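Local coordinates for protein peptidyl tryptophan dihydroxylase (Pseudomonas putida, PDB 7CTQ) that acts as an FAD-dependent monooxygenase that dihydroxylates a peptidyl tryptophan, a step essential for the biogenesis of a tryptophylquinone cofactor, at residues P6-V10 / V132-D136; D136-A141 / Q255-V260; L161-W165 / Y214-R219. All blocks are in the same frame, centred on the assembly; numbering follows the deposited sequence.

Interaction 1 (P6-V10 / V132-D136); sequences PRIVV and VLQAD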
# COMPACT_ATOMS: atom_id res chain seq x y z
N PRO A 6 18.30 -21.49 -1.18
CA PRO A 6 17.02 -21.46 -1.90
C PRO A 6 17.03 -20.45 -3.03
O PRO A 6 17.62 -19.37 -2.92
CB PRO A 6 16.02 -21.07 -0.81
CG PRO A 6 16.84 -20.26 0.16
CD PRO A 6 18.21 -20.87 0.16
N ARG A 7 16.35 -20.80 -4.12
CA ARG A 7 16.19 -19.92 -5.27
C ARG A 7 14.96 -19.05 -5.05
O ARG A 7 13.83 -19.53 -5.17
CB ARG A 7 16.05 -20.75 -6.55
CG ARG A 7 17.35 -21.00 -7.28
CD ARG A 7 17.12 -21.19 -8.78
NE ARG A 7 16.45 -20.06 -9.40
CZ ARG A 7 17.02 -19.22 -10.27
NH1 ARG A 7 18.29 -19.39 -10.61
NH2 ARG A 7 16.32 -18.22 -10.79
N ILE A 8 15.17 -17.77 -4.75
CA ILE A 8 14.06 -16.84 -4.52
C ILE A 8 13.90 -15.96 -5.76
O ILE A 8 14.83 -15.23 -6.14
CB ILE A 8 14.29 -15.96 -3.28
CG1 ILE A 8 14.44 -16.82 -2.02
CG2 ILE A 8 13.14 -14.98 -3.15
CD1 ILE A 8 15.03 -16.08 -0.84
N VAL A 9 12.72 -16.01 -6.37
CA VAL A 9 12.41 -15.17 -7.52
C VAL A 9 11.24 -14.27 -7.17
O VAL A 9 10.20 -14.75 -6.69
CB VAL A 9 12.10 -16.00 -8.77
CG1 VAL A 9 11.83 -15.07 -9.95
CG2 VAL A 9 13.24 -16.98 -9.08
N VAL A 10 11.41 -12.97 -7.41
CA VAL A 10 10.38 -11.95 -7.23
C VAL A 10 9.83 -11.57 -8.60
O VAL A 10 10.60 -11.21 -9.50
CB VAL A 10 10.94 -10.72 -6.51
CG1 VAL A 10 9.88 -9.60 -6.44
CG2 VAL A 10 11.46 -11.08 -5.10
N VAL A 132 12.44 -20.21 -18.98
CA VAL A 132 11.79 -20.79 -17.82
C VAL A 132 12.75 -20.65 -16.64
O VAL A 132 13.84 -21.23 -16.66
CB VAL A 132 11.41 -22.26 -18.04
CG1 VAL A 132 10.84 -22.87 -16.76
CG2 VAL A 132 10.40 -22.37 -19.18
N LEU A 133 12.35 -19.87 -15.64
CA LEU A 133 13.14 -19.68 -14.43
C LEU A 133 12.53 -20.49 -13.29
O LEU A 133 11.33 -20.38 -13.02
CB LEU A 133 13.24 -18.20 -14.07
CG LEU A 133 13.68 -17.30 -15.22
CD1 LEU A 133 13.19 -15.86 -15.05
CD2 LEU A 133 15.20 -17.34 -15.40
N GLN A 134 13.35 -21.30 -12.64
CA GLN A 134 12.90 -22.14 -11.54
C GLN A 134 13.03 -21.38 -10.23
O GLN A 134 14.06 -20.74 -9.98
CB GLN A 134 13.70 -23.45 -11.49
CG GLN A 134 13.18 -24.46 -10.45
CD GLN A 134 13.98 -24.46 -9.15
OE1 GLN A 134 14.85 -23.62 -8.93
NE2 GLN A 134 13.67 -25.42 -8.28
N ALA A 135 11.99 -21.44 -9.40
CA ALA A 135 11.98 -20.78 -8.10
C ALA A 135 11.62 -21.79 -7.03
O ALA A 135 10.64 -22.52 -7.16
CB ALA A 135 11.00 -19.61 -8.07
N ASP A 136 12.44 -21.84 -5.97
CA ASP A 136 12.05 -22.54 -4.75
C ASP A 136 11.07 -21.71 -3.93
O ASP A 136 10.25 -22.28 -3.20
CB ASP A 136 13.28 -22.87 -3.91
CG ASP A 136 14.15 -23.94 -4.54
OD1 ASP A 136 13.65 -25.07 -4.76
OD2 ASP A 136 15.32 -23.63 -4.83
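R7 stretches its long side chain over the backbone of V132-D136 near Q134, and its NE makes a short but poorly angled, weak hydrogen bond to Q134 O (2.6 Å). Its CD lies 3.3 Å from Q134 OE1. The main chain of R7 is held as well: its N donates to D136 OD2 (3.1 Å, nearly straight), while D136 N returns a weak bond to R7 O (2.8 Å). A short acidic side chain fits here because its carboxylate can accept the backbone NH of R7, just before strand 8-11 begins. On the buried side, V9 CG2 packs against A135 CB at 3.6 Å, where the methyl of A135 leaves room for the branched V9; I125 and V34 also border V9. The contact sits where the chain leaves strand 132-135, an edge strand, and enters strand 137-140 beside strand 8-11 in the Rossmann-type nucleotide-binding sheet. Between these two segments the link is thus a few polar bonds, not a ladder, while strand 8-11 pairs in regular fashion with 137-140.

Interaction 2 (D136-A141 / Q255-V260); sequences DFLVEA and QDWIRV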
# COMPACT_ATOMS: atom_id res chain seq x y z
N ASP A 136 12.44 -21.84 -5.97
CA ASP A 136 12.05 -22.54 -4.75
C ASP A 136 11.07 -21.71 -3.93
O ASP A 136 10.25 -22.28 -3.20
CB ASP A 136 13.28 -22.87 -3.91
CG ASP A 136 14.15 -23.94 -4.54
OD1 ASP A 136 13.65 -25.07 -4.76
OD2 ASP A 136 15.32 -23.63 -4.83
N PHE A 137 11.16 -20.38 -4.04
CA PHE A 137 10.24 -19.46 -3.38
C PHE A 137 9.89 -18.31 -4.31
O PHE A 137 10.78 -17.69 -4.91
CB PHE A 137 10.84 -18.89 -2.08
CG PHE A 137 9.80 -18.26 -1.18
CD1 PHE A 137 9.30 -16.99 -1.45
CD2 PHE A 137 9.29 -18.97 -0.10
CE1 PHE A 137 8.32 -16.42 -0.63
CE2 PHE A 137 8.31 -18.41 0.73
CZ PHE A 137 7.83 -17.14 0.46
N LEU A 138 8.60 -18.00 -4.41
CA LEU A 138 8.09 -16.98 -5.30
C LEU A 138 7.51 -15.81 -4.51
O LEU A 138 6.63 -16.01 -3.66
CB LEU A 138 7.03 -17.58 -6.22
CG LEU A 138 6.49 -16.65 -7.31
CD1 LEU A 138 7.51 -16.60 -8.42
CD2 LEU A 138 5.15 -17.14 -7.83
N VAL A 139 7.97 -14.59 -4.79
CA VAL A 139 7.32 -13.38 -4.31
C VAL A 139 6.48 -12.81 -5.44
O VAL A 139 7.01 -12.41 -6.48
CB VAL A 139 8.34 -12.34 -3.82
CG1 VAL A 139 7.63 -11.10 -3.30
CG2 VAL A 139 9.29 -12.93 -2.78
N GLU A 140 5.16 -12.75 -5.24
CA GLU A 140 4.24 -12.17 -6.21
C GLU A 140 4.08 -10.69 -5.91
O GLU A 140 3.51 -10.30 -4.88
CB GLU A 140 2.88 -12.88 -6.16
CG GLU A 140 1.83 -12.15 -6.96
CD GLU A 140 2.18 -12.12 -8.42
OE1 GLU A 140 2.09 -13.19 -9.05
OE2 GLU A 140 2.56 -11.04 -8.92
N ALA A 141 4.60 -9.86 -6.80
CA ALA A 141 4.65 -8.42 -6.58
C ALA A 141 4.31 -7.68 -7.85
O ALA A 141 4.85 -6.60 -8.12
CB ALA A 141 6.03 -8.00 -6.07
N GLN A 255 3.03 -21.91 1.43
CA GLN A 255 4.22 -22.58 1.95
C GLN A 255 5.49 -22.07 1.29
O GLN A 255 6.56 -22.05 1.91
CB GLN A 255 4.10 -24.09 1.74
CG GLN A 255 2.92 -24.71 2.45
CD GLN A 255 2.98 -24.48 3.94
OE1 GLN A 255 2.15 -23.76 4.51
NE2 GLN A 255 3.97 -25.08 4.60
N ASP A 256 5.39 -21.63 0.04
CA ASP A 256 6.57 -21.23 -0.72
C ASP A 256 6.27 -20.02 -1.59
O ASP A 256 6.86 -19.86 -2.66
CB ASP A 256 7.11 -22.38 -1.59
CG ASP A 256 6.05 -22.96 -2.53
OD1 ASP A 256 5.01 -22.31 -2.78
OD2 ASP A 256 6.27 -24.09 -3.03
N TRP A 257 5.34 -19.17 -1.16
CA TRP A 257 5.06 -17.96 -1.92
C TRP A 257 4.46 -16.91 -1.01
O TRP A 257 3.97 -17.21 0.09
CB TRP A 257 4.14 -18.24 -3.12
CG TRP A 257 2.76 -18.71 -2.77
CD1 TRP A 257 2.35 -20.00 -2.60
CD2 TRP A 257 1.59 -17.89 -2.57
NE1 TRP A 257 1.01 -20.04 -2.30
CE2 TRP A 257 0.52 -18.76 -2.27
CE3 TRP A 257 1.36 -16.52 -2.60
CZ2 TRP A 257 -0.76 -18.29 -2.01
CZ3 TRP A 257 0.08 -16.05 -2.34
CH2 TRP A 257 -0.97 -16.94 -2.04
N ILE A 258 4.48 -15.68 -1.48
CA ILE A 258 3.91 -14.57 -0.73
C ILE A 258 3.51 -13.50 -1.74
O ILE A 258 4.17 -13.32 -2.76
CB ILE A 258 4.91 -14.04 0.33
CG1 ILE A 258 4.20 -13.18 1.36
CG2 ILE A 258 6.10 -13.26 -0.31
CD1 ILE A 258 5.12 -12.72 2.46
N ARG A 259 2.39 -12.84 -1.46
CA ARG A 259 2.01 -11.64 -2.18
C ARG A 259 2.36 -10.40 -1.36
O ARG A 259 2.15 -10.37 -0.14
CB ARG A 259 0.51 -11.64 -2.50
CG ARG A 259 0.17 -12.42 -3.77
CD ARG A 259 -1.29 -12.82 -3.82
NE ARG A 259 -2.09 -11.87 -4.58
CZ ARG A 259 -2.58 -12.10 -5.79
NH1 ARG A 259 -2.35 -13.26 -6.39
NH2 ARG A 259 -3.30 -11.18 -6.40
N VAL A 260 2.87 -9.37 -2.04
CA VAL A 260 3.21 -8.10 -1.42
C VAL A 260 2.65 -6.97 -2.27
O VAL A 260 2.34 -7.15 -3.45
CB VAL A 260 4.73 -7.91 -1.21
CG1 VAL A 260 5.25 -8.93 -0.22
CG2 VAL A 260 5.48 -7.99 -2.54
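Backbone hydrogen bonds come first: L138 N to D256 O (3.1 Å), I258 N to L138 O (3.1 Å), E140 N to I258 O (2.7 Å) and V260 N to E140 O (3.1 Å). L138 thus spans W257 and E140 spans R259, as in a parallel pair, and the strand axes differ by 9°. Strand 257-259 is thereby added as the outermost strand of the Rossmann-type sheet.

Apolar packing covers the face bearing V139 and I258, where V139 CG1 meets I258 CG2 (4.0 Å) and V260 CG2 (3.9 Å); A141, which touches FAD, packs its CB on V260 CG2 (3.6 Å). The F137 ring lays one face over the D256-W257 peptide, its CZ 3.6 Å from W257 N, and I258 CG2 meets its edge; helix 285-294 packs on F137 and V139, so branched and aromatic residues suit this side.

The other face is mixed: L138 CB meets W257 CB (4.3 Å), and E140 CG lies 3.6 Å from R259 CG and over the R259 guanidinium. E140 forms its salt bridge with R142, while R259 NE donates to the carbonyl A263 O. Directional backbone bonds thus set the register, leaving side chains to suit each face.

Interaction 3 (L161-W165 / Y214-R219); sequences LLNVW and YCAARR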
# COMPACT_ATOMS: atom_id res chain seq x y z
N LEU A 161 -10.41 6.92 -14.74
CA LEU A 161 -10.24 7.16 -16.17
C LEU A 161 -9.16 8.21 -16.37
O LEU A 161 -9.21 9.28 -15.75
CB LEU A 161 -11.54 7.62 -16.82
CG LEU A 161 -12.80 6.78 -16.60
CD1 LEU A 161 -13.99 7.50 -17.21
CD2 LEU A 161 -12.63 5.39 -17.19
N LEU A 162 -8.22 7.93 -17.27
CA LEU A 162 -7.02 8.73 -17.41
C LEU A 162 -6.89 9.28 -18.83
O LEU A 162 -7.07 8.55 -19.81
CB LEU A 162 -5.80 7.89 -17.03
CG LEU A 162 -4.47 8.41 -17.58
CD1 LEU A 162 -3.97 9.54 -16.71
CD2 LEU A 162 -3.46 7.29 -17.66
N ASN A 163 -6.58 10.57 -18.95
CA ASN A 163 -6.18 11.19 -20.21
C ASN A 163 -4.73 11.62 -20.11
O ASN A 163 -4.32 12.20 -19.10
CB ASN A 163 -7.05 12.40 -20.55
CG ASN A 163 -8.35 12.02 -21.25
OD1 ASN A 163 -9.37 12.68 -21.07
ND2 ASN A 163 -8.32 10.98 -22.09
N VAL A 164 -3.95 11.32 -21.15
CA VAL A 164 -2.54 11.67 -21.21
C VAL A 164 -2.28 12.35 -22.54
O VAL A 164 -2.68 11.84 -23.59
CB VAL A 164 -1.64 10.43 -21.07
CG1 VAL A 164 -0.19 10.82 -21.25
CG2 VAL A 164 -1.85 9.76 -19.71
N TRP A 165 -1.62 13.51 -22.51
CA TRP A 165 -1.33 14.24 -23.73
C TRP A 165 -0.11 15.13 -23.51
O TRP A 165 0.43 15.20 -22.40
CB TRP A 165 -2.55 15.06 -24.18
CG TRP A 165 -2.90 16.19 -23.28
CD1 TRP A 165 -2.64 17.51 -23.49
CD2 TRP A 165 -3.59 16.12 -22.03
NE1 TRP A 165 -3.12 18.27 -22.45
CE2 TRP A 165 -3.71 17.43 -21.54
CE3 TRP A 165 -4.11 15.06 -21.27
CZ2 TRP A 165 -4.33 17.73 -20.32
CZ3 TRP A 165 -4.73 15.35 -20.06
CH2 TRP A 165 -4.83 16.67 -19.59
N TYR A 214 -16.52 10.70 -23.34
CA TYR A 214 -16.89 10.90 -21.95
C TYR A 214 -15.83 11.72 -21.22
O TYR A 214 -16.13 12.70 -20.55
CB TYR A 214 -17.11 9.54 -21.28
CG TYR A 214 -17.62 9.62 -19.87
CD1 TYR A 214 -18.99 9.64 -19.61
CD2 TYR A 214 -16.74 9.68 -18.80
CE1 TYR A 214 -19.47 9.71 -18.31
CE2 TYR A 214 -17.21 9.74 -17.49
CZ TYR A 214 -18.57 9.76 -17.25
OH TYR A 214 -19.04 9.83 -15.96
N CYS A 215 -14.56 11.31 -21.36
CA CYS A 215 -13.47 12.06 -20.73
C CYS A 215 -13.36 13.47 -21.29
O CYS A 215 -13.11 14.42 -20.54
CB CYS A 215 -12.16 11.30 -20.93
SG CYS A 215 -12.07 9.82 -19.89
N ALA A 216 -13.50 13.62 -22.61
CA ALA A 216 -13.38 14.95 -23.22
C ALA A 216 -14.41 15.91 -22.64
O ALA A 216 -14.08 17.03 -22.26
CB ALA A 216 -13.52 14.84 -24.74
N ALA A 217 -15.66 15.46 -22.51
CA ALA A 217 -16.68 16.35 -21.97
C ALA A 217 -16.39 16.74 -20.53
O ALA A 217 -16.63 17.89 -20.13
CB ALA A 217 -18.06 15.70 -22.09
N ARG A 218 -15.88 15.80 -19.72
CA ARG A 218 -15.56 16.13 -18.32
C ARG A 218 -14.41 17.12 -18.23
O ARG A 218 -14.47 18.08 -17.45
CB ARG A 218 -15.25 14.85 -17.54
CG ARG A 218 -16.50 14.10 -17.08
CD ARG A 218 -16.19 13.14 -15.94
NE ARG A 218 -17.35 12.35 -15.56
CZ ARG A 218 -18.14 12.61 -14.52
NH1 ARG A 218 -17.89 13.65 -13.72
NH2 ARG A 218 -19.18 11.84 -14.28
N ARG A 219 -13.34 16.90 -19.01
CA ARG A 219 -12.24 17.86 -19.02
C ARG A 219 -12.70 19.22 -19.54
O ARG A 219 -12.33 20.26 -18.98
CB ARG A 219 -11.08 17.32 -19.86
CG ARG A 219 -10.38 16.14 -19.23
CD ARG A 219 -9.44 15.49 -20.20
NE ARG A 219 -8.41 16.41 -20.59
CZ ARG A 219 -7.82 16.43 -21.77
NH1 ARG A 219 -8.14 15.57 -22.72
NH2 ARG A 219 -6.89 17.34 -21.98
O HOH W 1 -10.22 14.21 -23.92
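Y214 starts the contact with its ring: CD2 lies 3.9 Å from L161 CD1, so a broad aromatic and a branched leucine close one end of the interface. Its OH turns to its own helix, accepting a hydrogen bond from R218 NH2 (2.6 Å) one turn later. C215 faces the strand directly, its SG 3.8 Å from L161 CB and its CB 3.1 Å from N163 OD1. A small, moderately apolar residue suits this place, where the CA atoms of N163 and C215 come within 7.4 Å.

Here helix 208-220 lies across strand 158-166, their axes crossing at 78° with a closest approach of 9.5 Å. The strand belongs to the mixed sheet that is separate from the Rossmann-type one, and alternation sends L161, N163 and W165 to the helix while L162 and V164 point away.

R218 NH2 also pairs with D181, beyond this interface. R219 reaches back to the strand. Its CD lies 2.9 Å from N163 OD1, an oxygen thus wedged between C215 and R219. Its flat guanidinium can lie over the flat, electron-rich W165 indole, a cation-pi contact with CZ 3.7 Å from the six-membered ring centroid and 14° off the normal. Asparagine can bond both ways: N163 OD1 accepts weakly from water 1 (3.3 Å), which accepts weakly from R219 NH1 (2.8 Å), while N163 ND2 donates to E238 O. W165 NE1 bonds to A231 O.

In the fold
Interactions 1 and 2 belong to one sheet and share D136, the residue between strands 132-135 and 137-140; backbone pairing of V9 with F137 and V139 joins them directly, and their centres are about 10 Å apart. Interaction 1 is the more exposed, mixing side-chain and backbone polar bonds at a turn, whereas interaction 2 is a regular parallel ladder with a more buried apolar face and reaches the FAD pocket at A141. Interaction 3 stands apart, its centre about 42 Å from that of interaction 1 and about 37 Å from that of interaction 2, although its segments fall inside the chain loop that interaction 2 closes. Largely buried, it joins a helix to a different sheet through side chains and water.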